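Local coordinates for DUF4848 domain-containing protein (Bacteroides thetaiotaomicron, PDB 4LB8) that is of unknown function but belongs to the DUF4848 family and is probably made as an exported lipoprotein, at residues S59-Q63 against M64-Q68; F133-D137 against S138-D142. One frame throughout, in Å; residues are numbered along the deposited sequence.

Interaction 1: residues S59-Q63 against M64-Q68; sequences SFKSQ and MILMQ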
loop_
_atom_site.group_PDB
_atom_site.type_symbol
_atom_site.label_atom_id
_atom_site.label_comp_id
_atom_site.label_asym_id
_atom_site.label_seq_id
_atom_site.Cartn_x
_atom_site.Cartn_y
_atom_site.Cartn_z
ATOM N N SER A 59 1.870 -43.073 9.272
ATOM C CA SER A 59 0.968 -43.447 8.162
ATOM C C SER A 59 -0.339 -42.596 8.205
ATOM O O SER A 59 -1.458 -43.105 8.018
ATOM C CB SER A 59 0.668 -44.944 8.182
ATOM O OG SER A 59 1.845 -45.703 7.965
ATOM N N PHE A 60 -0.166 -41.289 8.477
ATOM C CA PHE A 60 -1.257 -40.331 8.602
ATOM C C PHE A 60 -1.056 -39.135 7.651
ATOM O O PHE A 60 -0.027 -38.457 7.722
ATOM C CB PHE A 60 -1.396 -39.862 10.073
ATOM C CG PHE A 60 -2.522 -38.884 10.299
ATOM C CD1 PHE A 60 -3.846 -39.305 10.272
ATOM C CD2 PHE A 60 -2.263 -37.530 10.479
ATOM C CE1 PHE A 60 -4.889 -38.390 10.427
ATOM C CE2 PHE A 60 -3.311 -36.617 10.640
ATOM C CZ PHE A 60 -4.614 -37.053 10.615
ATOM N N LYS A 61 -2.045 -38.897 6.759
ATOM C CA LYS A 61 -2.042 -37.750 5.853
ATOM C C LYS A 61 -2.792 -36.615 6.545
ATOM O O LYS A 61 -3.997 -36.727 6.804
ATOM C CB LYS A 61 -2.650 -38.096 4.474
ATOM C CG LYS A 61 -2.642 -36.934 3.479
ATOM C CD LYS A 61 -2.460 -37.428 2.049
ATOM C CE LYS A 61 -2.906 -36.417 1.019
ATOM N NZ LYS A 61 -4.384 -36.418 0.845
ATOM N N SER A 62 -2.064 -35.578 6.937
ATOM C CA SER A 62 -2.673 -34.431 7.586
ATOM C C SER A 62 -2.846 -33.329 6.564
ATOM O O SER A 62 -2.379 -33.465 5.422
ATOM C CB SER A 62 -1.841 -33.958 8.775
ATOM O OG SER A 62 -0.458 -33.865 8.479
ATOM N N GLN A 63 -3.539 -32.238 6.965
ATOM C CA GLN A 63 -3.774 -31.069 6.132
ATOM C C GLN A 63 -2.469 -30.470 5.661
ATOM O O GLN A 63 -2.423 -29.939 4.545
ATOM C CB GLN A 63 -4.596 -30.043 6.874
ATOM C CG GLN A 63 -6.058 -30.282 6.631
ATOM C CD GLN A 63 -6.910 -29.193 7.163
ATOM O OE1 GLN A 63 -6.515 -28.011 7.191
ATOM N NE2 GLN A 63 -8.129 -29.565 7.517
HETATM N N MSE A 64 -1.396 -30.615 6.470
HETATM C CA MSE A 64 -0.067 -30.164 6.103
HETATM C C MSE A 64 0.447 -30.919 4.848
HETATM O O MSE A 64 0.951 -30.268 3.932
HETATM C CB MSE A 64 0.902 -30.322 7.273
HETATM C CG MSE A 64 2.213 -29.599 7.033
HETATM SE SE MSE A 64 3.799 -30.736 6.830
HETATM C CE MSE A 64 3.422 -31.768 5.502
ATOM N N ILE A 65 0.313 -32.275 4.802
ATOM C CA ILE A 65 0.760 -33.108 3.665
ATOM C C ILE A 65 -0.029 -32.712 2.412
ATOM O O ILE A 65 0.561 -32.596 1.332
ATOM C CB ILE A 65 0.677 -34.648 3.961
ATOM C CG1 ILE A 65 1.439 -35.067 5.262
ATOM C CG2 ILE A 65 1.052 -35.520 2.735
ATOM C CD1 ILE A 65 3.029 -35.040 5.243
ATOM N N LEU A 66 -1.337 -32.442 2.572
ATOM C CA LEU A 66 -2.194 -31.976 1.482
ATOM C C LEU A 66 -1.722 -30.605 0.962
ATOM O O LEU A 66 -1.754 -30.402 -0.238
ATOM C CB LEU A 66 -3.666 -31.911 1.936
ATOM C CG LEU A 66 -4.699 -31.795 0.823
ATOM C CD1 LEU A 66 -4.747 -33.062 -0.016
ATOM C CD2 LEU A 66 -6.058 -31.462 1.396
HETATM N N MSE A 67 -1.282 -29.685 1.847
HETATM C CA MSE A 67 -0.768 -28.352 1.500
HETATM C C MSE A 67 0.532 -28.489 0.707
HETATM O O MSE A 67 0.707 -27.793 -0.295
HETATM C CB MSE A 67 -0.560 -27.491 2.760
HETATM C CG MSE A 67 -0.221 -26.019 2.465
HETATM SE SE MSE A 67 -1.586 -25.073 1.444
HETATM C CE MSE A 67 -2.655 -24.345 2.925
ATOM N N GLN A 68 1.417 -29.416 1.112
ATOM C CA GLN A 68 2.638 -29.720 0.359
ATOM C C GLN A 68 2.260 -30.120 -1.083
ATOM O O GLN A 68 2.791 -29.564 -2.047
ATOM C CB GLN A 68 3.432 -30.866 1.020
ATOM C CG GLN A 68 4.074 -30.550 2.342
ATOM C CD GLN A 68 5.458 -29.964 2.205
ATOM O OE1 GLN A 68 5.682 -28.790 2.529
ATOM N NE2 GLN A 68 6.431 -30.782 1.776
#
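Met67 N donates to Gln63 O at 2.9 Å, the shorter of two i-to-i+4 backbone bonds that open helix 63-80. The second runs from Leu66 N to Ser62 O over 3.2 Å and is the straighter, with 162° at the hydrogen. Ser62 stands at the N-cap, but its hydroxyl makes no capping bond: OG, turned between its own N and carbonyl carbon (chi1 46°), is bonded to Tyr125 O instead. The Gln63 amide likewise finds its partner outside the turn, NE2 bonding Asn128 O.

On another flank the contacts are van der Waals, made by Ile65 and Leu66 with the Lys61 chain and with Ser62. Ile65 lays CG2 against Lys61 CG at 4.0 Å, while its CG1 branch comes within 3.9 Å of Ser62 OG. Between the two branches, Ile65 CB sits 3.6 Å from Ser62 O. Lys61 then bends at chi2 and again at chi4 (-80°), which carries NZ across to Leu66 CD1 at 3.5 Å; its aliphatic stem thus crosses both helix residues. Cutting Ile65 back to an alanine is likely to leave the Lys61 stem without the CG2 methyl it lies against, and so freer to turn, and to remove the CG1 cover beside Ser62 OG.

Behind the turn, Met64 packs on Val52 and Ser62 on Leu55, both of helix 48-57. That helix finishes in a Schellman motif with Ser59 at positive phi, and the whole arrangement is a short helix-to-helix connection with Ser62 at the N-cap position of the next helix.

Interaction 2: residues F133-D137 against S138-D142; sequences FMIGD and SLVVD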
loop_
_atom_site.group_PDB
_atom_site.type_symbol
_atom_site.label_atom_id
_atom_site.label_comp_id
_atom_site.label_asym_id
_atom_site.label_seq_id
_atom_site.Cartn_x
_atom_site.Cartn_y
_atom_site.Cartn_z
ATOM N N PHE A 133 -9.059 -33.631 15.158
ATOM C CA PHE A 133 -8.120 -34.425 15.956
ATOM C C PHE A 133 -8.812 -34.689 17.285
ATOM O O PHE A 133 -9.847 -34.065 17.576
ATOM C CB PHE A 133 -6.717 -33.812 16.111
ATOM C CG PHE A 133 -6.647 -32.549 16.921
ATOM C CD1 PHE A 133 -6.850 -31.305 16.322
ATOM C CD2 PHE A 133 -6.369 -32.591 18.285
ATOM C CE1 PHE A 133 -6.807 -30.128 17.079
ATOM C CE2 PHE A 133 -6.323 -31.415 19.044
ATOM C CZ PHE A 133 -6.546 -30.191 18.435
HETATM N N MSE A 134 -8.260 -35.630 18.075
HETATM C CA MSE A 134 -8.862 -36.001 19.343
HETATM C C MSE A 134 -7.916 -35.903 20.522
HETATM O O MSE A 134 -6.720 -36.196 20.385
HETATM C CB MSE A 134 -9.415 -37.425 19.262
HETATM C CG MSE A 134 -10.673 -37.532 18.416
HETATM SE SE MSE A 134 -11.438 -39.288 18.551
HETATM C CE MSE A 134 -12.320 -39.104 20.282
ATOM N N ILE A 135 -8.480 -35.495 21.696
ATOM C CA ILE A 135 -7.813 -35.469 23.015
ATOM C C ILE A 135 -8.559 -36.505 23.854
ATOM O O ILE A 135 -9.688 -36.238 24.302
ATOM C CB ILE A 135 -7.740 -34.060 23.708
ATOM C CG1 ILE A 135 -7.187 -32.927 22.790
ATOM C CG2 ILE A 135 -6.991 -34.142 25.057
ATOM C CD1 ILE A 135 -5.976 -33.222 22.053
ATOM N N GLY A 136 -7.969 -37.694 23.978
ATOM C CA GLY A 136 -8.591 -38.829 24.651
ATOM C C GLY A 136 -9.901 -39.170 23.961
ATOM O O GLY A 136 -9.915 -39.413 22.753
ATOM N N ASP A 137 -11.027 -39.087 24.696
ATOM C CA ASP A 137 -12.340 -39.381 24.116
ATOM C C ASP A 137 -13.025 -38.118 23.571
ATOM O O ASP A 137 -14.154 -38.205 23.062
ATOM C CB ASP A 137 -13.227 -40.111 25.120
ATOM C CG ASP A 137 -12.901 -41.595 25.232
ATOM O OD1 ASP A 137 -12.503 -42.197 24.208
ATOM O OD2 ASP A 137 -13.066 -42.158 26.341
ATOM N N SER A 138 -12.309 -36.966 23.603
ATOM C CA SER A 138 -12.853 -35.693 23.133
ATOM C C SER A 138 -12.404 -35.394 21.735
ATOM O O SER A 138 -11.231 -35.534 21.406
ATOM C CB SER A 138 -12.474 -34.543 24.067
ATOM O OG SER A 138 -12.883 -34.785 25.405
ATOM N N LEU A 139 -13.355 -34.982 20.903
ATOM C CA LEU A 139 -13.103 -34.620 19.516
ATOM C C LEU A 139 -13.011 -33.125 19.397
ATOM O O LEU A 139 -13.911 -32.400 19.822
ATOM C CB LEU A 139 -14.208 -35.161 18.590
ATOM C CG LEU A 139 -14.208 -34.636 17.151
ATOM C CD1 LEU A 139 -13.414 -35.546 16.246
ATOM C CD2 LEU A 139 -15.640 -34.399 16.660
ATOM N N VAL A 140 -11.921 -32.673 18.782
ATOM C CA VAL A 140 -11.690 -31.277 18.518
ATOM C C VAL A 140 -11.898 -31.035 17.021
ATOM O O VAL A 140 -11.129 -31.562 16.216
ATOM C CB VAL A 140 -10.288 -30.818 18.990
ATOM C CG1 VAL A 140 -10.103 -29.320 18.757
ATOM C CG2 VAL A 140 -10.040 -31.183 20.453
ATOM N N VAL A 141 -12.961 -30.290 16.660
ATOM C CA VAL A 141 -13.229 -29.794 15.303
ATOM C C VAL A 141 -12.597 -28.409 15.324
ATOM O O VAL A 141 -13.178 -27.474 15.892
ATOM C CB VAL A 141 -14.721 -29.782 14.865
ATOM C CG1 VAL A 141 -14.844 -29.203 13.458
ATOM C CG2 VAL A 141 -15.342 -31.164 14.937
ATOM N N ASP A 142 -11.354 -28.311 14.845
ATOM C CA ASP A 142 -10.585 -27.093 15.011
ATOM C C ASP A 142 -11.223 -25.877 14.347
ATOM O O ASP A 142 -11.871 -25.977 13.286
ATOM C CB ASP A 142 -9.117 -27.272 14.575
ATOM C CG ASP A 142 -8.127 -26.492 15.430
ATOM O OD1 ASP A 142 -8.347 -26.392 16.661
ATOM O OD2 ASP A 142 -7.146 -25.972 14.875
#
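Phe133 and Val140 are a hydrogen-bonded pair, side chains side by side on one face, in an antiparallel beta hairpin closed by a type II' turn from Ile135 to Ser138. Gly136 takes the first inner corner of that turn, where its positive phi suits a residue with no side chain. Four backbone bonds hold the hairpin, among them Val140 N to Phe133 O at 2.8 Å and, at the turn, Ser138 N to Ile135 O, also at 2.8 Å. The N-to-C directions of the short strand segments 133-135 and 138-141 make 141°, well short of antiparallel, so the pairing is twisted.

The tight part of the face is built by Phe133, Ile135 and Val140. Val140 CB stands over one ring face of Phe133 in a CH-pi contact, 4.0 Å from the centroid and 15° off the normal. With chi1 at 67°, the ring is swung alongside its neighbour, and CZ reaches Val140 CG1 at 3.7 Å. Ile135 CD1 meets the ring edge in its plane, and the rings of Phe133 and Tyr36 also meet. This face thins out toward the turn, where Ser138, on the same face, and Asp137 are exposed.

The face of Met134 and Leu139 is looser, with one apolar side-chain contact between them, CG to CD1 at 4.0 Å, and Leu139 exposed; Met27 of strand 27-30 touches both. Beyond the strand, the buried Asp142 bonds Asn123 ND2 through OD2 and sets OD1 near the plane of the Phe133 ring, 4.1 Å from CE1.

In the fold
Interaction 1 is mostly buried and interaction 2 only partly so; their centres lie 18 Å apart and their nearest atoms about 7 Å, so they do not touch. The first joins helix 48-57 to helix 63-80, whereas the second forms one margin of a mixed four-stranded sheet, with 138-141 outermost in this chain. Their hydrogen bonding differs accordingly: i-to-i+4 bonds within one helical turn, against paired bonds between strands. They share a neighbour, however. Val127 touches Gln63 of interaction 1 and both Phe133 and Asp142 of interaction 2. Met67 of interaction 1 packs on Asn254 of the second subunit, while no other chain of the assembly reaches the hairpin.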